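Local coordinates for adapter protein MecA 1 (Bacillus subtilis, PDB 3JTP) that recognises unfolded and aggregated proteins and the competence regulator ComK and delivers them to the ClpC protease, its C-terminal domain being the part that interacts with ClpC, at residues F9-G14 with L43-C48; I20-L25 with S60-Y65; S30-Y35 with H87-I92; Y35-R40 with I73-E78. The protein carries 3 engineered substitutions. One frame throughout, in Å; residues are numbered along the deposited sequence.

The four contacts lie in the C-terminal domain of MecA, around one antiparallel beta sheet. Contact 1 pairs strands 8-13 and 40-46 near the centre of the chain. Contact 3 sets the start of helix 88-96 on strand 31-37, the next strand across, and contact 4 sets helix 73-79 at the far end of that strand. Contacts 3 and 4 share Tyr35, and contact 4 is nested inside the loop that contact 3 closes. Contact 2 joins helices 16-24 and 54-65, its centre about 20 Å from that of contact 4. Contacts 1, 2 and 3 touch one another, and contact 1 also touches contact 4. Along the chain the segments of contact 1 alternate with those of the other three, tying distant parts into one compact domain.

Contact 1 (F9-G14 with L43-C48)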
# COMPACT_ATOMS: atom_id res chain seq x y z
N PHE A 9 -7.67 -3.42 2.65
CA PHE A 9 -6.65 -4.43 2.39
C PHE A 9 -5.34 -4.06 3.04
O PHE A 9 -4.96 -2.89 3.09
CB PHE A 9 -6.42 -4.60 0.89
CG PHE A 9 -7.53 -5.30 0.18
CD1 PHE A 9 -7.49 -6.68 -0.00
CD2 PHE A 9 -8.63 -4.59 -0.29
CE1 PHE A 9 -8.53 -7.34 -0.66
CE2 PHE A 9 -9.68 -5.24 -0.95
CZ PHE A 9 -9.63 -6.61 -1.13
N VAL A 10 -4.64 -5.07 3.54
CA VAL A 10 -3.24 -4.89 3.84
C VAL A 10 -2.45 -5.71 2.85
O VAL A 10 -2.64 -6.92 2.76
CB VAL A 10 -2.87 -5.37 5.22
CG1 VAL A 10 -1.37 -5.42 5.33
CG2 VAL A 10 -3.46 -4.44 6.27
N LEU A 11 -1.56 -5.05 2.12
CA LEU A 11 -0.75 -5.69 1.10
C LEU A 11 0.70 -5.69 1.54
O LEU A 11 1.19 -4.70 2.08
CB LEU A 11 -0.90 -4.96 -0.24
CG LEU A 11 -2.33 -4.70 -0.71
CD1 LEU A 11 -2.33 -3.86 -1.96
CD2 LEU A 11 -3.10 -6.00 -0.93
N ARG A 12 1.40 -6.80 1.32
CA ARG A 12 2.79 -6.85 1.74
C ARG A 12 3.73 -6.82 0.55
O ARG A 12 3.50 -7.49 -0.47
CB ARG A 12 3.08 -8.07 2.59
CG ARG A 12 3.10 -9.39 1.84
CD ARG A 12 3.67 -10.49 2.74
NE ARG A 12 3.64 -11.80 2.09
CZ ARG A 12 2.51 -12.48 1.89
NH1 ARG A 12 1.38 -11.93 2.28
NH2 ARG A 12 2.53 -13.67 1.29
N PHE A 13 4.80 -6.05 0.71
CA PHE A 13 5.81 -5.91 -0.34
C PHE A 13 7.12 -6.51 0.13
O PHE A 13 7.57 -6.23 1.23
CB PHE A 13 6.03 -4.43 -0.68
CG PHE A 13 4.84 -3.76 -1.29
CD1 PHE A 13 4.82 -3.45 -2.64
CD2 PHE A 13 3.73 -3.44 -0.51
CE1 PHE A 13 3.72 -2.82 -3.21
CE2 PHE A 13 2.62 -2.81 -1.08
CZ PHE A 13 2.62 -2.50 -2.43
N GLY A 14 7.75 -7.31 -0.73
CA GLY A 14 9.03 -7.90 -0.41
C GLY A 14 10.16 -6.88 -0.30
O GLY A 14 11.13 -7.11 0.41
N LEU A 43 1.26 -2.02 3.03
CA LEU A 43 0.49 -0.88 2.60
C LEU A 43 -0.89 -1.10 3.15
O LEU A 43 -1.59 -1.99 2.70
CB LEU A 43 0.37 -0.85 1.08
CG LEU A 43 0.62 0.43 0.27
CD1 LEU A 43 -0.28 0.48 -0.97
CD2 LEU A 43 0.46 1.67 1.10
N TYR A 44 -1.31 -0.29 4.11
CA TYR A 44 -2.73 -0.34 4.41
C TYR A 44 -3.51 0.37 3.30
O TYR A 44 -3.25 1.53 3.00
CB TYR A 44 -3.04 0.26 5.76
CG TYR A 44 -4.51 0.24 6.06
CD1 TYR A 44 -5.20 -0.96 6.22
CD2 TYR A 44 -5.23 1.43 6.18
CE1 TYR A 44 -6.55 -0.98 6.48
CE2 TYR A 44 -6.58 1.43 6.45
CZ TYR A 44 -7.23 0.23 6.59
OH TYR A 44 -8.58 0.26 6.85
N VAL A 45 -4.45 -0.32 2.68
CA VAL A 45 -5.14 0.25 1.52
C VAL A 45 -6.65 0.34 1.69
O VAL A 45 -7.34 -0.68 1.70
CB VAL A 45 -4.87 -0.55 0.26
CG1 VAL A 45 -5.67 0.03 -0.91
CG2 VAL A 45 -3.40 -0.52 -0.04
N ASP A 46 -7.16 1.57 1.80
CA ASP A 46 -8.59 1.80 1.97
C ASP A 46 -9.18 2.41 0.71
O ASP A 46 -8.96 3.59 0.42
CB ASP A 46 -8.86 2.72 3.15
CG ASP A 46 -10.35 2.84 3.47
OD1 ASP A 46 -11.15 2.16 2.78
OD2 ASP A 46 -10.71 3.59 4.41
N PHE A 47 -9.92 1.59 -0.02
CA PHE A 47 -10.62 2.06 -1.21
C PHE A 47 -11.95 2.73 -0.83
O PHE A 47 -12.86 2.82 -1.65
CB PHE A 47 -10.88 0.88 -2.14
CG PHE A 47 -9.64 0.27 -2.74
CD1 PHE A 47 -8.97 0.91 -3.78
CD2 PHE A 47 -9.16 -0.95 -2.29
CE1 PHE A 47 -7.84 0.35 -4.35
CE2 PHE A 47 -8.01 -1.52 -2.87
CZ PHE A 47 -7.36 -0.87 -3.90
N CYS A 48 -12.03 3.20 0.41
CA CYS A 48 -13.29 3.61 1.05
C CYS A 48 -14.50 3.61 0.13
O CYS A 48 -15.33 2.69 0.19
CB CYS A 48 -13.14 4.96 1.77
SG CYS A 48 -12.64 6.32 0.71
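Strands 8-13 and 40-46 run antiparallel, and four backbone hydrogen bonds join them. Val45 N to Phe9 O is the shortest at 2.7 Å, with the donor nearly along the C=O axis. Phe9 N returns a bond to Val45 O. Leu43 N and Leu11 O are 2.8 Å apart. The reverse bond, Leu11 N to Leu43 O, is longer at 3.1 Å, with the donor about 30° above the carbonyl plane. Val10 and Tyr44 form the non-hydrogen-bonded pair between these, and Val10 CA makes a CH...O contact with Leu43 O at 3.5 Å.

The tight part is the face that carries Phe9, Leu11, Leu43 and Val45, turned to helix 54-65. Leu11 CD1 meets Val45 CG2 at 4.0 Å. Phe13 brings ring atom CE2 to 3.7 Å from Leu43 CB, which lies at the ring edge. Phe47 has Val45 CG1 over one face and Phe9 CD2 at its edge, with Phe9 CD2 4.1 Å from Phe47 CE2. Met62 of the helix, an engineered residue, packs on Leu11 and Phe47.

The other face is looser and partly exposed. There Val10 CG2 comes in the plane of the Tyr44 ring, 3.9 Å from Tyr44 CD1, and the two side chains cross at about a right angle. CB of Arg12 points away from strand 40-46; its NH1 makes a weak hydrogen bond to Glu68 O.

This is a pair of neighbouring strands, distant in sequence, at the middle of an antiparallel sheet with helix 54-65 packed on the apolar face.

Contact 2 (I20-L25 with S60-Y65). Engineered in segment 60-65: Met62 (natural residue Leu).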
# COMPACT_ATOMS: atom_id res chain seq x y z
N ILE A 20 7.80 1.76 -4.49
CA ILE A 20 8.07 2.88 -5.40
C ILE A 20 7.47 2.62 -6.79
O ILE A 20 6.75 3.47 -7.32
CB ILE A 20 9.57 3.17 -5.53
CG1 ILE A 20 10.17 3.55 -4.18
CG2 ILE A 20 9.84 4.29 -6.55
CD1 ILE A 20 11.71 3.62 -4.23
N SER A 21 7.76 1.45 -7.37
CA SER A 21 7.15 1.02 -8.64
C SER A 21 5.65 1.18 -8.64
O SER A 21 5.09 1.75 -9.58
CB SER A 21 7.49 -0.43 -8.98
OG SER A 21 8.85 -0.57 -9.32
N LEU A 22 4.98 0.66 -7.61
CA LEU A 22 3.53 0.79 -7.53
C LEU A 22 3.12 2.25 -7.54
O LEU A 22 2.17 2.63 -8.22
CB LEU A 22 2.98 0.12 -6.28
CG LEU A 22 1.60 -0.54 -6.39
CD1 LEU A 22 0.93 -0.56 -5.02
CD2 LEU A 22 0.71 0.12 -7.40
N SER A 23 3.83 3.06 -6.78
CA SER A 23 3.45 4.46 -6.66
C SER A 23 3.53 5.21 -7.99
O SER A 23 2.75 6.13 -8.24
CB SER A 23 4.31 5.18 -5.62
OG SER A 23 5.54 5.58 -6.19
N LYS A 24 4.47 4.83 -8.85
CA LYS A 24 4.64 5.55 -10.10
C LYS A 24 3.41 5.35 -10.99
O LYS A 24 3.12 6.18 -11.87
CB LYS A 24 5.89 5.08 -10.83
CG LYS A 24 6.40 6.08 -11.84
CD LYS A 24 7.35 5.46 -12.86
CE LYS A 24 8.79 5.35 -12.33
NZ LYS A 24 9.75 5.57 -13.47
N LEU A 25 2.67 4.27 -10.74
CA LEU A 25 1.55 3.89 -11.59
C LEU A 25 0.30 4.76 -11.44
O LEU A 25 -0.69 4.58 -12.16
CB LEU A 25 1.22 2.41 -11.39
CG LEU A 25 1.79 1.50 -12.48
CD1 LEU A 25 2.78 2.25 -13.37
CD2 LEU A 25 2.43 0.25 -11.91
N SER A 60 -5.69 -5.31 -8.76
CA SER A 60 -4.97 -6.28 -9.59
C SER A 60 -3.59 -5.79 -10.02
O SER A 60 -2.68 -6.60 -10.21
CB SER A 60 -5.80 -6.69 -10.81
OG SER A 60 -5.76 -5.67 -11.80
N ILE A 61 -3.42 -4.48 -10.18
CA ILE A 61 -2.08 -3.96 -10.44
C ILE A 61 -1.27 -3.90 -9.17
O ILE A 61 -0.08 -4.22 -9.17
CB ILE A 61 -2.11 -2.58 -11.10
CG1 ILE A 61 -2.53 -2.71 -12.56
CG2 ILE A 61 -0.72 -1.93 -11.03
CD1 ILE A 61 -3.05 -1.43 -13.15
N MET A 62 -1.91 -3.51 -8.07
CA MET A 62 -1.22 -3.49 -6.79
C MET A 62 -0.64 -4.87 -6.54
O MET A 62 0.47 -5.00 -6.03
CB MET A 62 -2.15 -3.06 -5.65
CG MET A 62 -2.37 -1.56 -5.53
SD MET A 62 -3.55 -1.16 -4.23
CE MET A 62 -3.10 0.47 -3.78
N LEU A 63 -1.38 -5.91 -6.92
CA LEU A 63 -0.96 -7.29 -6.65
C LEU A 63 0.09 -7.82 -7.60
O LEU A 63 0.41 -9.01 -7.57
CB LEU A 63 -2.15 -8.24 -6.67
CG LEU A 63 -3.19 -8.11 -5.56
CD1 LEU A 63 -4.24 -9.20 -5.72
CD2 LEU A 63 -2.52 -8.20 -4.19
N GLU A 64 0.62 -6.97 -8.47
CA GLU A 64 1.79 -7.39 -9.24
C GLU A 64 3.05 -7.08 -8.46
O GLU A 64 4.08 -7.74 -8.63
CB GLU A 64 1.83 -6.71 -10.60
CG GLU A 64 0.69 -7.14 -11.47
CD GLU A 64 1.04 -7.13 -12.92
OE1 GLU A 64 0.17 -7.58 -13.67
OE2 GLU A 64 2.15 -6.70 -13.30
N TYR A 65 2.94 -6.08 -7.59
CA TYR A 65 4.05 -5.65 -6.76
C TYR A 65 3.95 -6.15 -5.33
O TYR A 65 4.92 -6.09 -4.58
CB TYR A 65 4.17 -4.14 -6.82
CG TYR A 65 4.50 -3.72 -8.21
CD1 TYR A 65 5.77 -3.94 -8.74
CD2 TYR A 65 3.54 -3.19 -9.03
CE1 TYR A 65 6.09 -3.61 -10.02
CE2 TYR A 65 3.84 -2.85 -10.33
CZ TYR A 65 5.12 -3.07 -10.82
OH TYR A 65 5.43 -2.73 -12.09
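Leu22 and Tyr65 bury the most surface here, followed by Leu25. Leu22 of helix 16-24 and Tyr65 of helix 54-65 meet between the helices; Leu25 follows the first helix. The two helices run antiparallel at 156° with short-segment axes 9.5 Å apart. Leu22 reaches across with both methyl groups. Leu22 CD1 presses on Met62 CG at 3.5 Å, tighter than usual van der Waals contact, and Leu22 CD2 lies 4.0 Å from the same Met62 CG. Met62 is an engineered residue, and its chain runs extended beyond CG toward the sheet.

The Tyr65 ring turns one face to Ser21 CB and Leu22 N. Ser21 CB makes a CH-pi contact, 4.0 Å from the ring centroid and 27° off the normal. Leu22 CG comes within 4.2 Å of Tyr65 CD2. Leu25 crosses the tyrosine at about a right angle. Its CD2 touches Tyr65 CE2 at 3.8 Å and Ile61 CG2 at 3.9 Å, so one methyl touches two residues about one turn apart.

Leu22 and Met62 are buried. Leu22 and Tyr65 also touch Phe13 of strand 8-13, and Met62 reaches Leu11, Leu43 and Val45. The arrangement is an antiparallel helix pair, joined by apolar side chains, laid over one face of a beta sheet.

Contact 3 (S30-Y35 with H87-I92)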
# COMPACT_ATOMS: atom_id res chain seq x y z
N SER A 30 -7.26 5.89 -3.46
CA SER A 30 -7.63 6.71 -2.32
C SER A 30 -6.65 6.42 -1.19
O SER A 30 -5.45 6.30 -1.46
CB SER A 30 -9.09 6.51 -1.93
OG SER A 30 -9.93 7.09 -2.92
N LYS A 31 -7.12 6.29 0.05
CA LYS A 31 -6.22 6.30 1.21
C LYS A 31 -5.27 5.10 1.30
O LYS A 31 -5.69 3.94 1.21
CB LYS A 31 -7.00 6.49 2.51
CG LYS A 31 -7.96 7.67 2.47
CD LYS A 31 -8.90 7.65 3.67
CE LYS A 31 -10.21 8.39 3.40
NZ LYS A 31 -11.22 8.14 4.48
N THR A 32 -3.99 5.39 1.46
CA THR A 32 -2.99 4.36 1.68
C THR A 32 -2.12 4.79 2.86
O THR A 32 -1.75 5.95 2.97
CB THR A 32 -2.14 4.12 0.43
OG1 THR A 32 -1.64 5.37 -0.08
CG2 THR A 32 -2.96 3.45 -0.65
N THR A 33 -1.84 3.85 3.76
CA THR A 33 -0.87 4.07 4.83
C THR A 33 0.22 3.01 4.73
O THR A 33 -0.05 1.83 4.49
CB THR A 33 -1.55 4.06 6.24
OG1 THR A 33 -2.52 5.12 6.28
CG2 THR A 33 -0.52 4.27 7.38
N LEU A 34 1.47 3.44 4.88
CA LEU A 34 2.60 2.55 4.71
C LEU A 34 3.33 2.28 6.02
O LEU A 34 3.63 3.22 6.76
CB LEU A 34 3.56 3.13 3.66
CG LEU A 34 4.81 2.29 3.33
CD1 LEU A 34 4.48 1.10 2.42
CD2 LEU A 34 5.88 3.19 2.69
N TYR A 35 3.60 1.01 6.30
CA TYR A 35 4.36 0.59 7.48
C TYR A 35 5.54 -0.29 7.04
O TYR A 35 5.51 -0.86 5.95
CB TYR A 35 3.49 -0.25 8.43
CG TYR A 35 2.30 0.43 9.04
CD1 TYR A 35 2.31 0.87 10.37
CD2 TYR A 35 1.14 0.61 8.31
CE1 TYR A 35 1.19 1.50 10.92
CE2 TYR A 35 0.03 1.22 8.85
CZ TYR A 35 0.06 1.67 10.14
OH TYR A 35 -1.07 2.28 10.62
N HIS A 87 -1.71 9.28 2.79
CA HIS A 87 -1.40 9.56 1.40
C HIS A 87 -0.03 8.97 1.00
O HIS A 87 0.76 9.59 0.30
CB HIS A 87 -1.52 11.07 1.15
CG HIS A 87 -2.81 11.63 1.68
ND1 HIS A 87 -2.90 12.30 2.88
CD2 HIS A 87 -4.08 11.54 1.20
CE1 HIS A 87 -4.17 12.63 3.10
NE2 HIS A 87 -4.90 12.18 2.10
N ALA A 88 0.20 7.74 1.45
CA ALA A 88 1.50 7.10 1.31
C ALA A 88 1.99 6.98 -0.14
O ALA A 88 3.09 7.40 -0.45
CB ALA A 88 1.50 5.73 2.00
N LEU A 89 1.18 6.42 -1.03
CA LEU A 89 1.66 6.17 -2.39
C LEU A 89 1.98 7.47 -3.13
O LEU A 89 3.01 7.57 -3.80
CB LEU A 89 0.69 5.30 -3.19
CG LEU A 89 0.66 3.80 -2.87
CD1 LEU A 89 -0.21 3.09 -3.87
CD2 LEU A 89 2.06 3.17 -2.82
N GLU A 90 1.10 8.47 -2.99
CA GLU A 90 1.35 9.81 -3.53
C GLU A 90 2.65 10.40 -2.97
O GLU A 90 3.43 11.02 -3.69
CB GLU A 90 0.20 10.78 -3.19
CG GLU A 90 -1.18 10.45 -3.80
CD GLU A 90 -2.00 9.51 -2.93
OE1 GLU A 90 -1.47 9.03 -1.90
OE2 GLU A 90 -3.18 9.25 -3.27
N THR A 91 2.89 10.22 -1.68
CA THR A 91 4.10 10.79 -1.10
C THR A 91 5.34 10.06 -1.61
O THR A 91 6.33 10.68 -1.95
CB THR A 91 4.06 10.78 0.45
OG1 THR A 91 2.95 11.59 0.88
CG2 THR A 91 5.35 11.35 1.03
N ILE A 92 5.26 8.73 -1.68
CA ILE A 92 6.36 7.95 -2.23
C ILE A 92 6.63 8.33 -3.71
O ILE A 92 7.77 8.55 -4.12
CB ILE A 92 6.10 6.43 -2.11
CG1 ILE A 92 6.03 6.00 -0.63
CG2 ILE A 92 7.18 5.67 -2.83
CD1 ILE A 92 7.30 6.22 0.13
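No aromatic ring is stacked across this contact, and CB of His87 points away from the strand. The flat groups that matter are a peptide and a carboxylate. Ala88 N approaches the Thr32 carbonyl from above its plane, 42° out, in a hydrogen bond of 3.1 Å to Thr32 O. The Glu90 chain bends at chi2 (88°) and brings OE2 to 4.1 Å from Ser30 O and OE1 to the same distance from Thr32 OG1.

Thr32 is the hub. Its OG1 takes the crowded position between backbone N and carbonyl carbon (chi1 50°). From there it accepts a nearly straight bond from Leu89 N, 3.2 Å away. His87 holds the N-cap position, yet these first N-H groups of the helix are met by the strand. The carbonyl O of His87 accepts from both Thr91 N and Thr91 OG1.

Two residues on from Thr32, Leu34 CB packs against Ala88 CB at 3.7 Å, and Ile92 CD1 lies 4.2 Å from Leu34 CD2.

Strand 31-37 lies between strands 40-46 and 81-84 here. Thr32 also touches Leu43 and Val45, while Thr33 OG1 is bonded to Glu86 N. Helix 88-96 also meets helix 16-24, with Leu89 on Leu22 and Ile92 on Ile20.

Contact 4 (Y35-R40 with I73-E78); sequences YSFENR and IHRLEE
This is an apolar helix-on-strand contact at the tip of a beta hairpin, where helix 73-79 crosses the end of strand 31-37 at 84°. Tyr35 and Phe37 point toward the helix, and Ser36 between them points away. The Tyr35 ring turns one face to Leu76: CB of the leucine stands over it, 4.3 Å from the ring centroid and only 17° off its normal, a CH-pi contact. The hydroxyl end of the ring reaches Ile73 and, one turn later, Glu77. Ile73 CD1 is 3.5 Å from Tyr35 OH, and the aliphatic CG of Glu77 is 3.8 Å from the same OH.

Leu76 CD2 lies between the two aromatic residues, touching Phe37 CB at 3.7 Å and Tyr35 CB at 4.0 Å. Phe37, with CG anti to the backbone N, extends its ring toward the aliphatic part of Arg75, where Phe37 CZ lies 4.2 Å from Arg75 CD. Glu38 CG sits over the centre of one face of that ring.

Ile73 also touches Tyr44, and Leu76 touches Tyr42, both on strand 40-46. The hairpin closes through Phe37 N to Arg40 O and Arg40 N to Phe37 O. These two bonds and the type I' turn are those of a two-residue beta hairpin, and helix 73-79 packs beside it.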
# COMPACT_ATOMS: atom_id res chain seq x y z
N TYR A 35 3.60 1.01 6.30
CA TYR A 35 4.36 0.59 7.48
C TYR A 35 5.54 -0.29 7.04
O TYR A 35 5.51 -0.86 5.95
CB TYR A 35 3.49 -0.25 8.43
CG TYR A 35 2.30 0.43 9.04
CD1 TYR A 35 2.31 0.87 10.37
CD2 TYR A 35 1.14 0.61 8.31
CE1 TYR A 35 1.19 1.50 10.92
CE2 TYR A 35 0.03 1.22 8.85
CZ TYR A 35 0.06 1.67 10.14
OH TYR A 35 -1.07 2.28 10.62
N SER A 36 6.56 -0.43 7.90
CA SER A 36 7.49 -1.56 7.77
C SER A 36 7.30 -2.50 8.94
O SER A 36 6.83 -2.09 10.00
CB SER A 36 8.97 -1.13 7.71
OG SER A 36 9.32 -0.22 8.74
N PHE A 37 7.70 -3.75 8.74
CA PHE A 37 7.59 -4.75 9.78
C PHE A 37 8.39 -5.99 9.38
O PHE A 37 8.16 -6.58 8.33
CB PHE A 37 6.11 -5.07 10.02
CG PHE A 37 5.87 -6.11 11.09
CD1 PHE A 37 6.13 -5.82 12.43
CD2 PHE A 37 5.35 -7.36 10.77
CE1 PHE A 37 5.91 -6.78 13.42
CE2 PHE A 37 5.12 -8.32 11.76
CZ PHE A 37 5.41 -8.04 13.08
N GLU A 38 9.37 -6.34 10.21
CA GLU A 38 10.14 -7.55 10.00
C GLU A 38 10.69 -7.64 8.58
O GLU A 38 10.54 -8.67 7.92
CB GLU A 38 9.26 -8.79 10.24
CG GLU A 38 8.85 -9.01 11.67
CD GLU A 38 10.04 -9.04 12.61
OE1 GLU A 38 11.09 -9.63 12.24
OE2 GLU A 38 9.91 -8.48 13.72
N ASN A 39 11.32 -6.58 8.10
CA ASN A 39 12.02 -6.64 6.81
C ASN A 39 11.12 -6.46 5.61
O ASN A 39 11.60 -6.39 4.49
CB ASN A 39 12.79 -7.97 6.66
CG ASN A 39 13.50 -8.40 7.94
OD1 ASN A 39 13.34 -9.53 8.41
ND2 ASN A 39 14.27 -7.47 8.53
N ARG A 40 9.82 -6.39 5.82
CA ARG A 40 8.93 -6.14 4.69
C ARG A 40 8.15 -4.84 4.83
O ARG A 40 8.21 -4.18 5.87
CB ARG A 40 8.02 -7.34 4.45
CG ARG A 40 8.84 -8.60 4.24
CD ARG A 40 8.24 -9.53 3.22
NE ARG A 40 7.16 -10.35 3.75
CZ ARG A 40 7.33 -11.53 4.32
NH1 ARG A 40 8.56 -12.03 4.44
NH2 ARG A 40 6.28 -12.22 4.78
N ILE A 73 -3.73 -4.80 10.90
CA ILE A 73 -3.41 -3.39 11.04
C ILE A 73 -3.09 -3.02 12.50
O ILE A 73 -2.38 -2.05 12.73
CB ILE A 73 -4.52 -2.51 10.41
CG1 ILE A 73 -4.30 -1.03 10.73
CG2 ILE A 73 -5.89 -3.02 10.77
CD1 ILE A 73 -3.19 -0.42 9.87
N HIS A 74 -3.60 -3.81 13.46
CA HIS A 74 -3.29 -3.58 14.88
C HIS A 74 -1.92 -4.14 15.27
O HIS A 74 -1.15 -3.49 15.97
CB HIS A 74 -4.38 -4.16 15.80
CG HIS A 74 -5.73 -3.53 15.60
ND1 HIS A 74 -6.82 -4.23 15.14
CD2 HIS A 74 -6.14 -2.25 15.76
CE1 HIS A 74 -7.85 -3.42 15.04
NE2 HIS A 74 -7.47 -2.21 15.41
N ARG A 75 -1.64 -5.35 14.80
CA ARG A 75 -0.29 -5.88 14.80
C ARG A 75 0.71 -4.81 14.36
O ARG A 75 1.61 -4.43 15.11
CB ARG A 75 -0.24 -7.05 13.82
CG ARG A 75 1.14 -7.64 13.64
CD ARG A 75 1.58 -8.37 14.87
NE ARG A 75 0.64 -9.42 15.25
CZ ARG A 75 0.67 -10.05 16.42
NH1 ARG A 75 -0.23 -10.99 16.68
NH2 ARG A 75 1.58 -9.73 17.33
N LEU A 76 0.54 -4.32 13.12
CA LEU A 76 1.42 -3.30 12.56
C LEU A 76 1.46 -2.04 13.41
O LEU A 76 2.52 -1.46 13.61
CB LEU A 76 0.97 -2.94 11.14
CG LEU A 76 1.16 -3.97 10.02
CD1 LEU A 76 0.30 -3.63 8.82
CD2 LEU A 76 2.62 -4.01 9.64
N GLU A 77 0.30 -1.60 13.90
CA GLU A 77 0.22 -0.34 14.64
C GLU A 77 1.07 -0.32 15.91
O GLU A 77 1.53 0.73 16.36
CB GLU A 77 -1.23 0.00 15.01
CG GLU A 77 -1.90 1.04 14.12
CD GLU A 77 -3.33 1.31 14.53
OE1 GLU A 77 -3.75 2.50 14.53
OE2 GLU A 77 -4.05 0.35 14.87
N GLU A 78 1.27 -1.48 16.51
CA GLU A 78 1.95 -1.50 17.80
C GLU A 78 3.37 -2.04 17.70
O GLU A 78 4.24 -1.70 18.51
CB GLU A 78 1.12 -2.29 18.81
CG GLU A 78 -0.35 -1.87 18.83
CD GLU A 78 -0.55 -0.40 19.22
OE1 GLU A 78 0.37 0.19 19.83
OE2 GLU A 78 -1.64 0.15 18.92